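Local coordinates for branched-chain alpha-ketoacid decarboxylase (Lactococcus lactis, PDB 2VBF), which probably decarboxylates branched-chain and aromatic alpha-keto acids to aldehydes, using thiamine diphosphate and a magnesium ion as cofactors, at residues E41-V46 and E62-I67; E223-A228 and A296-M301; E368-S373 and W383-S388. All blocks are in the same frame, centred on the assembly; numbering follows the deposited sequence.

Interaction 1. Residues E41-V46 and E62-I67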
loop_
_atom_site.group_PDB
_atom_site.type_symbol
_atom_site.label_atom_id
_atom_site.label_comp_id
_atom_site.label_asym_id
_atom_site.label_seq_id
_atom_site.Cartn_x
_atom_site.Cartn_y
_atom_site.Cartn_z
ATOM N N GLU A 41 -12.417 -11.012 -17.818
ATOM C CA GLU A 41 -11.548 -11.773 -18.719
ATOM C C GLU A 41 -10.076 -11.739 -18.300
ATOM O O GLU A 41 -9.221 -12.381 -18.920
ATOM C CB GLU A 41 -11.720 -11.223 -20.136
ATOM C CG GLU A 41 -13.132 -11.471 -20.699
ATOM C CD GLU A 41 -13.416 -10.719 -21.989
ATOM O OE1 GLU A 41 -12.509 -10.093 -22.565
ATOM O OE2 GLU A 41 -14.576 -10.752 -22.437
ATOM N N GLU A 42 -9.788 -10.981 -17.240
ATOM C CA GLU A 42 -8.432 -10.784 -16.743
ATOM C C GLU A 42 -8.515 -10.670 -15.232
ATOM O O GLU A 42 -9.428 -10.024 -14.735
ATOM C CB GLU A 42 -7.822 -9.487 -17.310
ATOM C CG GLU A 42 -7.269 -9.578 -18.731
ATOM C CD GLU A 42 -8.288 -9.326 -19.835
ATOM O OE1 GLU A 42 -9.397 -8.800 -19.589
ATOM O OE2 GLU A 42 -7.957 -9.637 -20.997
ATOM N N ILE A 43 -7.566 -11.286 -14.518
ATOM C CA ILE A 43 -7.474 -11.172 -13.055
ATOM C C ILE A 43 -6.109 -10.617 -12.699
ATOM O O ILE A 43 -5.080 -11.104 -13.182
ATOM C CB ILE A 43 -7.701 -12.527 -12.339
ATOM C CG1 ILE A 43 -9.104 -13.044 -12.672
ATOM C CG2 ILE A 43 -7.498 -12.416 -10.826
ATOM C CD1 ILE A 43 -9.509 -14.339 -11.982
ATOM N N PHE A 44 -6.120 -9.594 -11.853
ATOM C CA PHE A 44 -4.882 -8.947 -11.407
ATOM C C PHE A 44 -4.430 -9.487 -10.056
ATOM O O PHE A 44 -5.107 -10.299 -9.435
ATOM C CB PHE A 44 -5.082 -7.440 -11.383
ATOM C CG PHE A 44 -5.529 -6.892 -12.709
ATOM C CD1 PHE A 44 -4.615 -6.724 -13.744
ATOM C CD2 PHE A 44 -6.857 -6.604 -12.944
ATOM C CE1 PHE A 44 -5.029 -6.246 -14.987
ATOM C CE2 PHE A 44 -7.288 -6.115 -14.182
ATOM C CZ PHE A 44 -6.364 -5.940 -15.204
ATOM N N GLY A 45 -3.243 -9.067 -9.634
ATOM C CA GLY A 45 -2.772 -9.356 -8.288
ATOM C C GLY A 45 -1.332 -9.805 -8.172
ATOM O O GLY A 45 -0.527 -9.613 -9.075
ATOM N N VAL A 46 -1.036 -10.455 -7.058
ATOM C CA VAL A 46 0.321 -10.880 -6.734
ATOM C C VAL A 46 0.275 -12.255 -6.097
ATOM O O VAL A 46 -0.542 -12.495 -5.183
ATOM C CB VAL A 46 1.027 -9.886 -5.776
ATOM C CG1 VAL A 46 2.466 -10.368 -5.402
ATOM C CG2 VAL A 46 1.084 -8.469 -6.378
ATOM N N GLU A 62 -9.030 -21.064 -20.530
ATOM C CA GLU A 62 -8.841 -20.492 -21.876
ATOM C C GLU A 62 -9.410 -19.089 -21.995
ATOM O O GLU A 62 -8.993 -18.327 -22.877
ATOM C CB GLU A 62 -9.462 -21.354 -22.982
ATOM C CG GLU A 62 -10.922 -21.728 -22.771
ATOM C CD GLU A 62 -11.065 -23.102 -22.166
ATOM O OE1 GLU A 62 -10.241 -23.434 -21.288
ATOM O OE2 GLU A 62 -11.977 -23.859 -22.587
ATOM N N ASP A 63 -10.347 -18.751 -21.105
ATOM C CA ASP A 63 -11.165 -17.547 -21.242
ATOM C C ASP A 63 -10.796 -16.451 -20.241
ATOM O O ASP A 63 -11.509 -15.448 -20.128
ATOM C CB ASP A 63 -12.648 -17.910 -21.061
ATOM C CG ASP A 63 -12.960 -18.449 -19.674
ATOM O OD1 ASP A 63 -12.025 -18.688 -18.888
ATOM O OD2 ASP A 63 -14.149 -18.645 -19.362
ATOM N N MET A 64 -9.674 -16.643 -19.556
ATOM C CA MET A 64 -9.256 -15.772 -18.447
ATOM C C MET A 64 -7.735 -15.694 -18.424
ATOM O O MET A 64 -7.069 -16.720 -18.509
ATOM C CB MET A 64 -9.744 -16.359 -17.116
ATOM C CG MET A 64 -9.660 -15.430 -15.909
ATOM S SD MET A 64 -11.033 -14.255 -15.822
ATOM C CE MET A 64 -12.424 -15.341 -15.479
ATOM N N LYS A 65 -7.195 -14.484 -18.279
ATOM C CA LYS A 65 -5.755 -14.294 -18.237
ATOM C C LYS A 65 -5.320 -13.751 -16.876
ATOM O O LYS A 65 -5.913 -12.805 -16.370
ATOM C CB LYS A 65 -5.319 -13.320 -19.338
ATOM C CG LYS A 65 -3.817 -13.315 -19.579
ATOM C CD LYS A 65 -3.393 -12.237 -20.558
ATOM C CE LYS A 65 -1.865 -12.111 -20.610
ATOM N NZ LYS A 65 -1.383 -11.247 -21.726
ATOM N N TRP A 66 -4.278 -14.354 -16.305
ATOM C CA TRP A 66 -3.582 -13.779 -15.155
ATOM C C TRP A 66 -2.702 -12.629 -15.643
ATOM O O TRP A 66 -1.877 -12.799 -16.555
ATOM C CB TRP A 66 -2.721 -14.827 -14.460
ATOM C CG TRP A 66 -1.872 -14.285 -13.353
ATOM C CD1 TRP A 66 -0.518 -14.160 -13.345
ATOM C CD2 TRP A 66 -2.334 -13.778 -12.102
ATOM N NE1 TRP A 66 -0.102 -13.617 -12.148
ATOM C CE2 TRP A 66 -1.205 -13.367 -11.372
ATOM C CE3 TRP A 66 -3.592 -13.635 -11.525
ATOM C CZ2 TRP A 66 -1.302 -12.838 -10.083
ATOM C CZ3 TRP A 66 -3.692 -13.105 -10.259
ATOM C CH2 TRP A 66 -2.554 -12.718 -9.542
ATOM N N ILE A 67 -2.863 -11.462 -15.019
ATOM C CA ILE A 67 -1.989 -10.326 -15.275
ATOM C C ILE A 67 -1.385 -9.903 -13.938
ATOM O O ILE A 67 -2.000 -9.160 -13.174
ATOM C CB ILE A 67 -2.730 -9.187 -15.979
ATOM C CG1 ILE A 67 -3.324 -9.713 -17.301
ATOM C CG2 ILE A 67 -1.785 -8.010 -16.251
ATOM C CD1 ILE A 67 -3.884 -8.660 -18.203
#
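Ile43 holds strand 42-45 to strand 65-68 with both of its backbone polar groups: its N donates to Lys65 O (2.9 Å), and its O accepts Ile67 N (2.9 Å) in an almost straight bond of 176°. A third bond runs from Lys65 N to Glu41 O (3.0 Å). This is the staggered pattern of parallel strands, and Glu42 CA and Phe44 CA add C-H...O contacts to Lys65 O and Ile67 O.

The apolar contacts divide between the two faces of the sheet. On one, Ile43 CG2 meets the indole of Trp66 at CZ3 (3.9 Å), the two side chains crossing at about a right angle; helix 52-60 packs against both. A chi1 of 174° swings the indole away from its own N, and Trp66 reaches forward along the neighbouring strand, past its partner Ile43, until CZ3 lies 3.2 Å from Phe44 O and CH2 3.4 Å from Gly45 C. Gly45 suits this spot because its backbone angles, and the nearness of the indole, would crowd any side chain. On the other face Ile67 lies alongside Phe44 and Glu42, its CD1 3.5 Å from Glu42 CG, and Ile439 of helix 430-440 packs against all three.

The charged ends find partners elsewhere: Glu42 OE1 hydrogen-bonds to Tyr82 OH, and Lys65 forms a salt bridge with Glu468.

Backbone bonds thus fix the strands, while apolar groups cover both faces of the pair, the two strands of a beta-alpha-beta unit whose first strand leads directly to Val46 in the thiamine diphosphate pocket.

Interaction 2. Residues E223-A228 and A296-M301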
loop_
_atom_site.group_PDB
_atom_site.type_symbol
_atom_site.label_atom_id
_atom_site.label_comp_id
_atom_site.label_asym_id
_atom_site.label_seq_id
_atom_site.Cartn_x
_atom_site.Cartn_y
_atom_site.Cartn_z
ATOM N N GLU A 223 -44.195 13.276 -15.521
ATOM C CA GLU A 223 -45.023 14.462 -15.294
ATOM C C GLU A 223 -44.148 15.707 -15.163
ATOM O O GLU A 223 -44.376 16.729 -15.827
ATOM C CB GLU A 223 -45.855 14.250 -14.025
ATOM C CG GLU A 223 -46.711 15.429 -13.586
ATOM C CD GLU A 223 -47.437 15.163 -12.276
ATOM O OE1 GLU A 223 -46.893 14.422 -11.420
ATOM O OE2 GLU A 223 -48.553 15.705 -12.094
ATOM N N SER A 224 -43.129 15.605 -14.312
ATOM C CA SER A 224 -42.234 16.727 -14.059
ATOM C C SER A 224 -41.507 17.177 -15.321
ATOM O O SER A 224 -41.382 18.374 -15.580
ATOM C CB SER A 224 -41.224 16.366 -12.971
ATOM O OG SER A 224 -41.887 16.059 -11.760
ATOM N N LEU A 225 -41.032 16.216 -16.108
ATOM C CA LEU A 225 -40.281 16.541 -17.317
ATOM C C LEU A 225 -41.161 17.207 -18.373
ATOM O O LEU A 225 -40.727 18.134 -19.044
ATOM C CB LEU A 225 -39.595 15.294 -17.898
ATOM C CG LEU A 225 -38.353 14.823 -17.142
ATOM C CD1 LEU A 225 -37.908 13.446 -17.637
ATOM C CD2 LEU A 225 -37.212 15.874 -17.235
ATOM N N LYS A 226 -42.393 16.727 -18.512
ATOM C CA LYS A 226 -43.309 17.246 -19.531
ATOM C C LYS A 226 -43.872 18.612 -19.161
ATOM O O LYS A 226 -44.168 19.405 -20.048
ATOM C CB LYS A 226 -44.438 16.248 -19.803
ATOM C CG LYS A 226 -43.963 15.007 -20.540
ATOM C CD LYS A 226 -45.057 13.961 -20.689
ATOM C CE LYS A 226 -44.714 12.948 -21.788
ATOM N NZ LYS A 226 -45.670 11.803 -21.820
ATOM N N ASN A 227 -43.993 18.887 -17.862
ATOM C CA ASN A 227 -44.456 20.188 -17.374
ATOM C C ASN A 227 -43.345 21.236 -17.244
ATOM O O ASN A 227 -43.625 22.432 -17.149
ATOM C CB ASN A 227 -45.170 20.027 -16.027
ATOM C CG ASN A 227 -46.486 19.262 -16.139
ATOM O OD1 ASN A 227 -46.990 19.021 -17.237
ATOM N ND2 ASN A 227 -47.047 18.881 -14.995
ATOM N N ALA A 228 -42.085 20.799 -17.236
ATOM C CA ALA A 228 -40.969 21.717 -17.026
ATOM C C ALA A 228 -40.698 22.573 -18.261
ATOM O O ALA A 228 -40.721 22.072 -19.379
ATOM C CB ALA A 228 -39.703 20.942 -16.636
ATOM N N ALA A 296 -32.986 26.230 -13.446
ATOM C CA ALA A 296 -33.855 25.158 -13.937
ATOM C C ALA A 296 -35.074 25.032 -13.027
ATOM O O ALA A 296 -34.943 25.166 -11.808
ATOM C CB ALA A 296 -33.091 23.819 -13.992
ATOM N N ASP A 297 -36.252 24.809 -13.617
ATOM C CA ASP A 297 -37.484 24.631 -12.826
ATOM C C ASP A 297 -37.746 23.183 -12.385
ATOM O O ASP A 297 -38.637 22.931 -11.586
ATOM C CB ASP A 297 -38.710 25.227 -13.540
ATOM C CG ASP A 297 -38.996 24.604 -14.883
ATOM O OD1 ASP A 297 -38.184 23.809 -15.412
ATOM O OD2 ASP A 297 -40.064 24.946 -15.436
ATOM N N PHE A 298 -36.962 22.244 -12.903
ATOM C CA PHE A 298 -36.998 20.857 -12.442
ATOM C C PHE A 298 -35.607 20.272 -12.613
ATOM O O PHE A 298 -34.982 20.475 -13.649
ATOM C CB PHE A 298 -38.004 20.019 -13.234
ATOM C CG PHE A 298 -37.918 18.540 -12.943
ATOM C CD1 PHE A 298 -38.192 18.068 -11.669
ATOM C CD2 PHE A 298 -37.532 17.627 -13.924
ATOM C CE1 PHE A 298 -38.111 16.732 -11.382
ATOM C CE2 PHE A 298 -37.448 16.276 -13.640
ATOM C CZ PHE A 298 -37.734 15.823 -12.368
ATOM N N ILE A 299 -35.136 19.549 -11.600
ATOM C CA ILE A 299 -33.825 18.904 -11.630
ATOM C C ILE A 299 -34.016 17.410 -11.397
ATOM O O ILE A 299 -34.622 17.012 -10.398
ATOM C CB ILE A 299 -32.891 19.436 -10.534
ATOM C CG1 ILE A 299 -32.735 20.957 -10.632
ATOM C CG2 ILE A 299 -31.518 18.731 -10.615
ATOM C CD1 ILE A 299 -32.259 21.597 -9.353
ATOM N N LEU A 300 -33.502 16.603 -12.323
ATOM C CA LEU A 300 -33.424 15.146 -12.168
ATOM C C LEU A 300 -31.954 14.754 -11.967
ATOM O O LEU A 300 -31.136 14.894 -12.901
ATOM C CB LEU A 300 -33.985 14.450 -13.406
ATOM C CG LEU A 300 -33.956 12.916 -13.472
ATOM C CD1 LEU A 300 -34.822 12.316 -12.354
ATOM C CD2 LEU A 300 -34.416 12.411 -14.837
ATOM N N MET A 301 -31.605 14.305 -10.757
ATOM C CA MET A 301 -30.251 13.794 -10.493
ATOM C C MET A 301 -30.248 12.270 -10.544
ATOM O O MET A 301 -31.063 11.608 -9.878
ATOM C CB MET A 301 -29.706 14.250 -9.137
ATOM C CG MET A 301 -29.657 15.755 -8.957
ATOM S SD MET A 301 -28.256 16.310 -7.946
ATOM C CE MET A 301 -28.429 15.361 -6.432
#
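Phe298 CG stands opposite its own backbone N (chi1 171°), which carries the ring from strand 298-302 up to helix 212-227 and lays one face against Ser224. In Ser224 the OG is turned back along the helix (chi1 -61°) to bond Lys220 O, and the CB is left to meet the ring. That CB sits 3.5 Å from the ring centroid of Phe298 and only 12° off the normal, a CH-pi contact over the centre; a small residue whose hydroxyl is satisfied within its own helix suits such close approach. Leu225 comes in at the ring edge instead, its CD2 3.6 Å from Phe298 CE2.

The pairing belongs to the alpha/beta fold of the central domain: helix 212-227 lies against the sheet and leads into strand 231-235, the parallel neighbour of strand 298-302. Were Phe298 replaced by an alanine, Ser224 CB and Leu225 CD2 would probably lose the ring they pack on, opening a gap between helix and sheet. Beyond the helix end, Ala228 CB touches Phe298 CB (3.9 Å) and lies 3.5 Å from Asp297 OD1. Asp297 OD2 and OD1 accept Gln229 N and Lys230 N, tying the chain just after Ala228 to the residue that precedes Phe298.

Interaction 3. Residues E368-S373 and W383-S388; sequences EEFIPS and WQAVES
Phe370 lays one face of its ring on Ala385, whose CB stands 3.6 Å from the ring centroid and just 7° off the normal. This close CH-pi contact suits the short side chain of alanine. The Phe370 chi1 of -174° sets the ring on the far side of CB from the backbone N, facing the helix. At the ring's edge lies the amide of Gln384, turned nearly perpendicular to it (88°), with CD 3.6 Å from Phe370 CD2. Gln384 NE2, in one of two conformers, points at Glu369 O, but at 2.6 Å the bond is short and its geometry doubtful.

Glu368 and Glu387 approach differently. Their side chains cross at about a right angle, yet their carboxylates stack almost parallel, with Glu368 OE2 3.6 Å from Glu387 OE2. Like charges so near would probably raise the pKa of one of them; the hydrogen bond from Phe411 N to Glu387 OE2 may ease the cost. Glu369 turns the other way and takes Phe370 N on the anti lone pair of OE1.

The segment 368-373 crosses helix 379-389 steeply, Glu368 to Phe370 making the contact, a few residues before the chain enters that helix. Helix 525-537 packs beside both, Val529 against Phe370 and Phe528 against Ala385, while Trp383, on another side, packs on helix 402-407 and meets Phe449 of strand 445-451 edge-to-face.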
loop_
_atom_site.group_PDB
_atom_site.type_symbol
_atom_site.label_atom_id
_atom_site.label_comp_id
_atom_site.label_asym_id
_atom_site.label_seq_id
_atom_site.Cartn_x
_atom_site.Cartn_y
_atom_site.Cartn_z
ATOM N N GLU A 368 -13.784 25.543 -30.239
ATOM C CA GLU A 368 -12.562 24.872 -29.800
ATOM C C GLU A 368 -11.489 24.865 -30.881
ATOM O O GLU A 368 -11.641 24.225 -31.926
ATOM C CB GLU A 368 -12.866 23.438 -29.370
ATOM C CG GLU A 368 -13.623 23.355 -28.062
ATOM C CD GLU A 368 -14.124 21.960 -27.771
ATOM O OE1 GLU A 368 -13.512 20.989 -28.277
ATOM O OE2 GLU A 368 -15.134 21.843 -27.042
ATOM N N GLU A 369 -10.398 25.572 -30.605
ATOM C CA GLU A 369 -9.267 25.640 -31.508
ATOM C C GLU A 369 -7.983 25.822 -30.702
ATOM O O GLU A 369 -7.983 26.493 -29.665
ATOM C CB GLU A 369 -9.462 26.806 -32.483
ATOM C CG GLU A 369 -8.327 27.021 -33.474
ATOM C CD GLU A 369 -8.087 25.811 -34.358
ATOM O OE1 GLU A 369 -7.367 24.885 -33.922
ATOM O OE2 GLU A 369 -8.609 25.796 -35.494
ATOM N N PHE A 370 -6.903 25.206 -31.170
ATOM C CA PHE A 370 -5.585 25.417 -30.578
ATOM C C PHE A 370 -4.545 25.570 -31.673
ATOM O O PHE A 370 -4.313 24.641 -32.449
ATOM C CB PHE A 370 -5.175 24.266 -29.649
ATOM C CG PHE A 370 -3.889 24.529 -28.911
ATOM C CD1 PHE A 370 -2.683 24.006 -29.363
ATOM C CD2 PHE A 370 -3.881 25.338 -27.788
ATOM C CE1 PHE A 370 -1.498 24.268 -28.686
ATOM C CE2 PHE A 370 -2.698 25.602 -27.105
ATOM C CZ PHE A 370 -1.507 25.069 -27.558
ATOM N N ILE A 371 -3.935 26.747 -31.721
ATOM C CA ILE A 371 -2.852 27.028 -32.655
ATOM C C ILE A 371 -1.589 27.155 -31.814
ATOM O O ILE A 371 -1.467 28.105 -31.055
ATOM C CB ILE A 371 -3.069 28.357 -33.421
ATOM C CG1 ILE A 371 -4.475 28.443 -34.044
ATOM C CG2 ILE A 371 -1.999 28.512 -34.507
ATOM C CD1 ILE A 371 -4.683 27.516 -35.221
ATOM N N PRO A 372 -0.650 26.201 -31.942
ATOM C CA PRO A 372 0.536 26.277 -31.089
ATOM C C PRO A 372 1.492 27.401 -31.480
ATOM O O PRO A 372 1.491 27.846 -32.633
ATOM C CB PRO A 372 1.214 24.921 -31.295
ATOM C CG PRO A 372 0.750 24.464 -32.629
ATOM C CD PRO A 372 -0.623 25.025 -32.827
ATOM N N SER A 373 2.268 27.859 -30.501
ATOM C CA SER A 373 3.392 28.757 -30.725
ATOM C C SER A 373 4.659 28.091 -30.178
ATOM O O SER A 373 4.616 26.946 -29.707
ATOM C CB SER A 373 3.151 30.086 -30.018
ATOM O OG SER A 373 3.288 29.959 -28.611
ATOM N N TRP A 383 -4.275 22.339 -21.441
ATOM C CA TRP A 383 -5.599 21.680 -21.428
ATOM C C TRP A 383 -6.431 22.098 -22.642
ATOM O O TRP A 383 -7.233 21.312 -23.127
ATOM C CB TRP A 383 -6.328 21.865 -20.088
ATOM C CG TRP A 383 -5.440 21.403 -18.988
ATOM C CD1 TRP A 383 -4.875 22.173 -18.026
ATOM C CD2 TRP A 383 -4.899 20.085 -18.822
ATOM N NE1 TRP A 383 -4.045 21.412 -17.238
ATOM C CE2 TRP A 383 -4.040 20.128 -17.705
ATOM C CE3 TRP A 383 -5.067 18.868 -19.499
ATOM C CZ2 TRP A 383 -3.358 19.006 -17.244
ATOM C CZ3 TRP A 383 -4.383 17.745 -19.037
ATOM C CH2 TRP A 383 -3.543 17.825 -17.918
ATOM N N GLN A 384 -6.212 23.319 -23.134
ATOM C CA GLN A 384 -6.819 23.764 -24.402
ATOM C C GLN A 384 -6.345 22.861 -25.538
ATOM O O GLN A 384 -7.140 22.413 -26.376
ATOM C CB GLN A 384 -6.444 25.222 -24.692
ATOM C CG GLN A 384 -7.227 25.861 -25.845
ATOM C CD GLN A 384 -6.636 27.178 -26.305
ATOM O OE1 GLN A 384 -5.816 27.779 -25.616
ATOM N NE2 GLN A 384 -7.040 27.625 -27.490
ATOM N N ALA A 385 -5.044 22.582 -25.560
ATOM C CA ALA A 385 -4.453 21.692 -26.550
ATOM C C ALA A 385 -5.007 20.269 -26.466
ATOM O O ALA A 385 -5.347 19.676 -27.487
ATOM C CB ALA A 385 -2.936 21.677 -26.412
ATOM N N VAL A 386 -5.100 19.723 -25.250
ATOM C CA VAL A 386 -5.638 18.371 -25.062
ATOM C C VAL A 386 -7.099 18.300 -25.532
ATOM O O VAL A 386 -7.485 17.344 -26.207
ATOM C CB VAL A 386 -5.505 17.873 -23.596
ATOM C CG1 VAL A 386 -6.231 16.551 -23.418
ATOM C CG2 VAL A 386 -4.035 17.725 -23.205
ATOM N N GLU A 387 -7.880 19.329 -25.209
ATOM C CA GLU A 387 -9.289 19.387 -25.606
ATOM C C GLU A 387 -9.436 19.336 -27.119
ATOM O O GLU A 387 -10.254 18.581 -27.638
ATOM C CB GLU A 387 -9.957 20.653 -25.081
ATOM C CG GLU A 387 -11.445 20.742 -25.432
ATOM C CD GLU A 387 -12.134 21.892 -24.757
ATOM O OE1 GLU A 387 -11.694 23.043 -24.960
ATOM O OE2 GLU A 387 -13.118 21.662 -24.036
ATOM N N SER A 388 -8.641 20.149 -27.809
ATOM C CA SER A 388 -8.644 20.198 -29.272
ATOM C C SER A 388 -8.178 18.878 -29.888
ATOM O O SER A 388 -8.833 18.334 -30.784
ATOM C CB SER A 388 -7.748 21.352 -29.747
ATOM O OG SER A 388 -8.005 21.695 -31.101
#

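How the interactions relate
The three contacts follow one another along the chain without overlap and lie far apart, their centres 36 to 45 Å from each other and no two touching. Interaction 1 lies in the parallel sheet of the N-terminal cofactor-binding domain, and interaction 2 joins a helix to the mixed sheet of the central domain, on the other side of the chain's centre. Interaction 3 lies still later, where a loop crosses helix 379-389, which leads into strand 394-398 of the C-terminal parallel sheet. The contacts thus belong to separate parts of the fold, the first two in different domains. Of the three, interaction 1 alone includes a cofactor-pocket residue; the others lie away from the annotated sites.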